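Local coordinates for RagB/SusD domain protein (Flavobacterium johnsoniae, PDB 5J5U) that binds chitin and, as a SusD homolog, probably captures chitin-derived oligosaccharides at the outer membrane for import, at residues 346-351 against 355-360; 335-340 against 361-366; 20-25 against 81-86. All blocks are in the same frame, centred on the assembly; numbering follows the deposited sequence.

Interaction 1 (346-351 against 355-360)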
# COMPACT_ATOMS: atom_id res chain seq x y z
N GLU A 346 -0.54 -15.59 7.70
CA GLU A 346 -1.02 -16.31 6.52
C GLU A 346 -0.07 -17.44 6.07
O GLU A 346 -0.52 -18.54 5.75
CB GLU A 346 -1.26 -15.36 5.34
CG GLU A 346 -1.73 -16.11 4.09
CD GLU A 346 -2.02 -15.22 2.88
OE1 GLU A 346 -1.73 -14.00 2.94
OE2 GLU A 346 -2.50 -15.75 1.87
N ALA A 347 1.23 -17.18 6.06
CA ALA A 347 2.19 -18.22 5.70
C ALA A 347 2.14 -19.41 6.69
O ALA A 347 2.25 -20.57 6.29
CB ALA A 347 3.60 -17.64 5.62
N ALA A 348 1.99 -19.10 7.97
CA ALA A 348 1.85 -20.12 9.01
C ALA A 348 0.65 -21.00 8.73
O ALA A 348 0.77 -22.22 8.77
CB ALA A 348 1.70 -19.47 10.38
N TYR A 349 -0.49 -20.38 8.44
CA TYR A 349 -1.71 -21.11 8.15
C TYR A 349 -1.57 -22.03 6.94
O TYR A 349 -2.33 -22.98 6.78
CB TYR A 349 -2.87 -20.15 7.91
CG TYR A 349 -4.11 -20.81 7.38
CD1 TYR A 349 -4.97 -21.50 8.22
CD2 TYR A 349 -4.42 -20.77 6.03
CE1 TYR A 349 -6.10 -22.12 7.74
CE2 TYR A 349 -5.55 -21.39 5.54
CZ TYR A 349 -6.38 -22.06 6.40
OH TYR A 349 -7.51 -22.68 5.92
N ARG A 350 -0.61 -21.71 6.08
CA ARG A 350 -0.33 -22.53 4.91
C ARG A 350 0.75 -23.57 5.19
O ARG A 350 1.08 -24.38 4.33
CB ARG A 350 0.10 -21.65 3.74
CG ARG A 350 -1.00 -20.76 3.18
CD ARG A 350 -0.41 -19.71 2.26
NE ARG A 350 -1.43 -18.81 1.73
CZ ARG A 350 -2.01 -18.98 0.55
NH1 ARG A 350 -1.66 -20.01 -0.21
NH2 ARG A 350 -2.92 -18.11 0.13
N GLY A 351 1.31 -23.54 6.39
CA GLY A 351 2.36 -24.46 6.74
C GLY A 351 3.69 -24.12 6.09
O GLY A 351 4.56 -24.98 5.96
N GLY A 355 5.33 -22.05 13.23
CA GLY A 355 4.72 -21.33 14.32
C GLY A 355 3.21 -21.37 14.34
O GLY A 355 2.59 -22.05 13.52
N SER A 356 2.63 -20.64 15.28
CA SER A 356 1.18 -20.51 15.40
C SER A 356 0.63 -19.32 14.62
O SER A 356 1.04 -18.17 14.84
CB SER A 356 0.78 -20.37 16.87
OG SER A 356 -0.57 -19.98 16.97
N ALA A 357 -0.30 -19.60 13.71
CA ALA A 357 -0.94 -18.54 12.93
C ALA A 357 -1.63 -17.53 13.86
O ALA A 357 -1.51 -16.32 13.66
CB ALA A 357 -1.93 -19.14 11.94
N ALA A 358 -2.30 -18.04 14.89
CA ALA A 358 -3.06 -17.23 15.84
C ALA A 358 -2.18 -16.21 16.58
O ALA A 358 -2.60 -15.07 16.81
CB ALA A 358 -3.78 -18.13 16.84
N ASP A 359 -0.97 -16.62 16.93
CA ASP A 359 -0.08 -15.75 17.69
C ASP A 359 0.50 -14.63 16.82
O ASP A 359 0.54 -13.46 17.22
CB ASP A 359 1.05 -16.59 18.29
CG ASP A 359 0.59 -17.44 19.47
OD1 ASP A 359 0.03 -16.88 20.45
OD2 ASP A 359 0.78 -18.67 19.41
N PHE A 360 0.90 -15.00 15.60
CA PHE A 360 1.31 -14.02 14.59
C PHE A 360 0.20 -13.01 14.32
O PHE A 360 0.43 -11.81 14.26
CB PHE A 360 1.67 -14.73 13.28
CG PHE A 360 3.06 -15.31 13.25
CD1 PHE A 360 4.17 -14.54 13.59
CD2 PHE A 360 3.27 -16.63 12.83
CE1 PHE A 360 5.45 -15.06 13.53
CE2 PHE A 360 4.54 -17.15 12.77
CZ PHE A 360 5.63 -16.37 13.12
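Ala348 and Ala357 meet in a small apolar contact at the surface end of a helical hairpin, where helix 337-349 stops, a short loop turns the chain round and helix 357-371 begins. The methyl CB of Ala348 is central to it: it lies 3.8 Å from Ala357 CA and, methyl against methyl, 4.0 Å from Ala357 CB. Side chains this short let the two backbones come close, with the CA atoms of Ala348 and Ala357 5.1 Å apart. Phe360, one turn further on, brings its CD2 to 4.1 Å from Ala348 CB, so that the methyl sits at the ring's edge, near its plane. The Phe360 side chain also touches Gln341, Leu344 and Ala345, earlier on the first helix. On the other flank Ala357 CB lies 4.3 Å from Tyr349 CB, while the phenol leads away toward helix 399-410.

The turn is shaped by the backbone. Gly351 closes the first helix with positive phi in a Schellman motif, its N bonded to Ala348 O at 2.8 Å. Gly355 has backbone angles at which a side chain would run into the preceding carbonyl, and Ser356 then takes the N-cap position of the second helix. Away from the interface, Arg350 grips Glu346 side-on: NE and NH2 both point to OE2, with Arg350 NH2 3.0 Å from Glu346 OE2. Each carries a second salt bridge, Glu346 to Arg424 and Arg350 to Glu198, which ties the helix end to its surroundings.

With no hydrogen bond between them, 346-351 and 355-360 are joined by non-directional methyl and ring-edge packing, while the hydrogen bonds and salt bridges described here stay within one segment or run to other parts of the chain.

Interaction 2 (335-340 against 361-366)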
# COMPACT_ATOMS: atom_id res chain seq x y z
N VAL A 335 6.21 0.41 4.94
CA VAL A 335 6.20 -1.01 5.29
C VAL A 335 6.14 -1.14 6.80
O VAL A 335 6.78 -0.36 7.52
CB VAL A 335 7.44 -1.76 4.75
CG1 VAL A 335 7.19 -3.25 4.79
CG2 VAL A 335 7.83 -1.28 3.32
N SER A 336 5.39 -2.11 7.31
CA SER A 336 5.08 -2.10 8.72
C SER A 336 5.33 -3.43 9.42
O SER A 336 5.42 -4.48 8.77
CB SER A 336 3.62 -1.70 8.93
OG SER A 336 2.75 -2.75 8.53
N TYR A 337 5.46 -3.37 10.74
CA TYR A 337 5.62 -4.56 11.57
C TYR A 337 4.30 -5.33 11.61
O TYR A 337 4.26 -6.57 11.55
CB TYR A 337 6.07 -4.18 12.98
CG TYR A 337 6.13 -5.36 13.93
CD1 TYR A 337 7.01 -6.40 13.71
CD2 TYR A 337 5.31 -5.42 15.05
CE1 TYR A 337 7.08 -7.48 14.56
CE2 TYR A 337 5.37 -6.51 15.92
CZ TYR A 337 6.26 -7.53 15.66
OH TYR A 337 6.34 -8.62 16.50
N SER A 338 3.21 -4.57 11.69
CA SER A 338 1.88 -5.15 11.64
C SER A 338 1.74 -6.00 10.38
O SER A 338 1.32 -7.16 10.45
CB SER A 338 0.81 -4.06 11.68
OG SER A 338 -0.48 -4.60 11.44
N GLU A 339 2.10 -5.43 9.24
CA GLU A 339 2.06 -6.16 7.97
C GLU A 339 2.87 -7.46 8.02
O GLU A 339 2.36 -8.51 7.65
CB GLU A 339 2.57 -5.27 6.82
CG GLU A 339 3.08 -6.05 5.63
CD GLU A 339 3.56 -5.16 4.51
OE1 GLU A 339 3.87 -3.98 4.80
OE2 GLU A 339 3.65 -5.65 3.35
N SER A 340 4.12 -7.39 8.48
CA SER A 340 4.99 -8.57 8.49
C SER A 340 4.39 -9.67 9.35
O SER A 340 4.43 -10.84 8.99
CB SER A 340 6.40 -8.23 9.00
OG SER A 340 6.41 -7.85 10.36
N TYR A 361 -1.02 -13.51 14.18
CA TYR A 361 -2.20 -12.69 13.95
C TYR A 361 -2.39 -11.67 15.07
O TYR A 361 -2.59 -10.47 14.81
CB TYR A 361 -3.42 -13.58 13.82
CG TYR A 361 -4.72 -12.86 13.56
CD1 TYR A 361 -5.02 -12.35 12.30
CD2 TYR A 361 -5.68 -12.73 14.56
CE1 TYR A 361 -6.22 -11.70 12.06
CE2 TYR A 361 -6.87 -12.09 14.34
CZ TYR A 361 -7.14 -11.57 13.09
OH TYR A 361 -8.35 -10.94 12.88
N LYS A 362 -2.34 -12.16 16.31
CA LYS A 362 -2.54 -11.30 17.48
C LYS A 362 -1.50 -10.19 17.50
O LYS A 362 -1.83 -9.01 17.70
CB LYS A 362 -2.46 -12.12 18.76
CG LYS A 362 -3.65 -13.05 18.97
CD LYS A 362 -3.43 -13.99 20.15
CE LYS A 362 -4.69 -14.77 20.47
NZ LYS A 362 -4.51 -15.56 21.72
N LYS A 363 -0.25 -10.58 17.27
CA LYS A 363 0.84 -9.60 17.28
C LYS A 363 0.65 -8.57 16.16
O LYS A 363 0.93 -7.38 16.34
CB LYS A 363 2.20 -10.31 17.11
CG LYS A 363 2.62 -11.16 18.31
CD LYS A 363 3.87 -11.99 18.00
CE LYS A 363 4.10 -13.06 19.08
NZ LYS A 363 5.27 -13.95 18.79
N GLY A 364 0.12 -9.03 15.03
CA GLY A 364 -0.17 -8.13 13.92
C GLY A 364 -1.24 -7.10 14.25
O GLY A 364 -1.07 -5.91 13.98
N VAL A 365 -2.36 -7.56 14.81
CA VAL A 365 -3.45 -6.64 15.16
C VAL A 365 -3.01 -5.61 16.19
O VAL A 365 -3.33 -4.41 16.07
CB VAL A 365 -4.68 -7.40 15.68
CG1 VAL A 365 -5.74 -6.40 16.09
CG2 VAL A 365 -5.23 -8.35 14.62
N GLU A 366 -2.27 -6.06 17.20
CA GLU A 366 -1.79 -5.11 18.20
C GLU A 366 -0.83 -4.10 17.57
O GLU A 366 -0.91 -2.88 17.84
CB GLU A 366 -1.09 -5.84 19.36
CG GLU A 366 -0.25 -4.93 20.24
CD GLU A 366 0.06 -5.52 21.61
OE1 GLU A 366 -0.19 -6.73 21.83
OE2 GLU A 366 0.55 -4.75 22.47
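One hydrogen bond carries the contact between Ser338 and Gly364: Ser338 OG donates to Gly364 O at 2.9 Å. The hydroxyl comes from above the carbonyl plane, 39° out of it, with a C=O...O angle of 131°, and so does not follow a lone pair. The torsion that turns OG opposite the backbone N (chi1 172°) carries it across to the second helix. The same OG is also hydrogen-bonded to Thr410 OG1, which links this pair of helices to helix 399-410. With an alanine in place of Ser338, Gly364 O is likely to lose this side-chain donor and Thr410 its link to the hairpin.

Close backbone packing accompanies the bond. The CA atoms of Ser338 and Gly364 are only 4.3 Å apart, and a side chain at Gly364 would bring its first carbon to 3.5 Å from Ser338 O. Helices 337-349 and 357-371 are consecutive members of an antiparallel helical hairpin, in keeping with the TPR-like helical scaffold of SusD proteins, and here the start of the first helix faces the middle of the second. A looser van der Waals approach lies at the outer flank, where Tyr337 OH comes to 4.4 Å from Lys363 CD; the Tyr337 side chain also touches Phe217 and Ala367.

Capping interactions fix the start of the first helix. Ser336 and Glu339 form a capping box: Glu339 N donates to Ser336 OG at 2.8 Å, and a weak return bond runs from Ser336 N to Glu339 OE1. The other carboxylate oxygen, Glu339 OE2, takes a salt bridge from Arg191 and a hydrogen bond from Tyr411.

Interaction 3 (20-25 against 81-86)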
# COMPACT_ATOMS: atom_id res chain seq x y z
N LEU A 20 19.61 9.56 -2.98
CA LEU A 20 18.85 8.67 -2.12
C LEU A 20 17.76 9.47 -1.43
O LEU A 20 16.61 9.07 -1.45
CB LEU A 20 19.74 7.97 -1.09
CG LEU A 20 19.02 7.07 -0.07
CD1 LEU A 20 18.10 6.10 -0.75
CD2 LEU A 20 19.98 6.32 0.85
N THR A 21 18.14 10.62 -0.86
CA THR A 21 17.21 11.52 -0.14
C THR A 21 16.06 11.98 -1.05
O THR A 21 14.89 12.01 -0.65
CB THR A 21 17.96 12.77 0.45
OG1 THR A 21 18.85 12.36 1.51
CG2 THR A 21 16.99 13.82 1.01
N PHE A 22 16.41 12.34 -2.28
CA PHE A 22 15.42 12.75 -3.27
C PHE A 22 14.42 11.61 -3.56
O PHE A 22 13.21 11.81 -3.49
CB PHE A 22 16.11 13.20 -4.54
CG PHE A 22 15.19 13.64 -5.62
CD1 PHE A 22 14.72 14.95 -5.66
CD2 PHE A 22 14.79 12.76 -6.61
CE1 PHE A 22 13.87 15.36 -6.67
CE2 PHE A 22 13.95 13.17 -7.61
CZ PHE A 22 13.49 14.47 -7.65
N THR A 23 14.93 10.41 -3.84
CA THR A 23 14.07 9.28 -4.11
C THR A 23 13.13 8.96 -2.95
O THR A 23 11.92 8.74 -3.14
CB THR A 23 14.88 8.04 -4.44
OG1 THR A 23 15.53 8.24 -5.69
CG2 THR A 23 13.96 6.82 -4.55
N GLN A 24 13.71 8.90 -1.76
CA GLN A 24 12.93 8.65 -0.56
C GLN A 24 11.83 9.70 -0.41
O GLN A 24 10.68 9.35 -0.11
CB GLN A 24 13.82 8.61 0.67
CG GLN A 24 14.68 7.35 0.71
CD GLN A 24 15.47 7.23 2.00
OE1 GLN A 24 15.53 8.18 2.78
NE2 GLN A 24 16.08 6.07 2.23
N LEU A 25 12.15 10.96 -0.67
CA LEU A 25 11.15 12.00 -0.58
C LEU A 25 10.08 11.88 -1.70
O LEU A 25 8.90 12.17 -1.48
CB LEU A 25 11.82 13.38 -0.58
CG LEU A 25 12.38 13.83 0.80
CD1 LEU A 25 13.30 15.06 0.73
CD2 LEU A 25 11.23 14.06 1.80
N LEU A 81 12.99 6.09 -10.68
CA LEU A 81 13.74 4.91 -11.11
C LEU A 81 15.15 5.27 -11.56
O LEU A 81 16.12 4.59 -11.21
CB LEU A 81 13.00 4.19 -12.21
CG LEU A 81 13.60 2.84 -12.58
CD1 LEU A 81 13.47 1.84 -11.43
CD2 LEU A 81 12.87 2.35 -13.81
N LYS A 82 15.26 6.37 -12.29
CA LYS A 82 16.53 6.82 -12.83
C LYS A 82 17.56 7.19 -11.76
O LYS A 82 18.74 6.85 -11.87
CB LYS A 82 16.28 8.02 -13.75
CG LYS A 82 17.39 9.04 -13.78
CD LYS A 82 16.95 10.26 -14.59
CE LYS A 82 15.61 10.80 -14.10
NZ LYS A 82 15.59 11.11 -12.64
N ASN A 83 17.10 7.84 -10.70
CA ASN A 83 18.02 8.23 -9.64
C ASN A 83 18.59 7.02 -8.94
O ASN A 83 19.79 6.96 -8.65
CB ASN A 83 17.32 9.12 -8.62
CG ASN A 83 17.44 10.57 -8.97
OD1 ASN A 83 18.50 11.17 -8.82
ND2 ASN A 83 16.35 11.15 -9.47
N VAL A 84 17.71 6.07 -8.66
CA VAL A 84 18.11 4.93 -7.86
C VAL A 84 18.99 4.00 -8.72
O VAL A 84 19.92 3.34 -8.20
CB VAL A 84 16.88 4.24 -7.26
CG1 VAL A 84 16.12 3.47 -8.33
CG2 VAL A 84 17.29 3.37 -6.11
N VAL A 85 18.74 3.98 -10.03
CA VAL A 85 19.65 3.31 -10.96
C VAL A 85 21.05 3.96 -10.95
O VAL A 85 22.07 3.27 -10.85
CB VAL A 85 19.10 3.30 -12.39
CG1 VAL A 85 20.20 2.91 -13.38
CG2 VAL A 85 17.97 2.29 -12.48
N ASP A 86 21.09 5.29 -11.01
CA ASP A 86 22.38 6.01 -10.94
C ASP A 86 23.13 5.78 -9.63
O ASP A 86 24.37 5.66 -9.63
CB ASP A 86 22.17 7.51 -11.14
CG ASP A 86 22.05 7.89 -12.59
OD1 ASP A 86 22.60 7.15 -13.45
OD2 ASP A 86 21.39 8.92 -12.87
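Segments 20-25 of helix 16-29 and 81-86 of helix 66-90 run roughly antiparallel, their axes 9.3 Å apart at closest approach with a crossing angle of -148°, and the second is kinked where the N atoms of Lys82 and Asn83 lack a bond to the turn before. Thr23 and Asn83, whose CA atoms lie nearest across the gap, slide past each other in opposite directions, bringing Thr23 OG1 to 3.5 Å from Asn83 CB. The meeting is van der Waals packing against a carbon; the Thr23 hydroxyl itself bonds weakly to Gln19 O in its own helix. Phe22 stands beside the same asparagine. With CG swung opposite the backbone N (chi1 180°), the ring reaches across the interface, and Phe22 CD2 lies 3.6 Å from Asn83 ND2. Ring and amide planes are 48° apart and the approach is oblique. At the kink, Asn83 ND2 hydrogen-bonds to Asn79 O, one turn earlier, which would hold the amide's rotation. Val84 lies more loosely beside Thr23, its CB 4.5 Å from Thr23 OG1.

Met107 of helix 98-119 packs on Leu20, Thr23 and Val84, so a third helix spans both partners, while Gln24 and Leu25 touch Met226 of strand 224-226.

How the interactions relate
Interaction 3 comes first along the chain, joining helix 16-29 to helix 66-90, and closes before the other two open. Interactions 1 and 2 share helices 337-349 and 357-371 and are nested: 346-351 with 355-360 sits by the turn, 335-340 with 361-366 farther from the turn along the same hairpin, their centres 13 Å apart. Together they hold the hairpin at two levels, by methyl packing near the surface and by a serine hydroxyl deeper in. Interaction 3 lies apart, its centre 28 Å from that of interaction 2 and 36 Å from that of interaction 1, with no direct touch, so the two helix pairs are packed at separate places in one largely helical SusD-like fold.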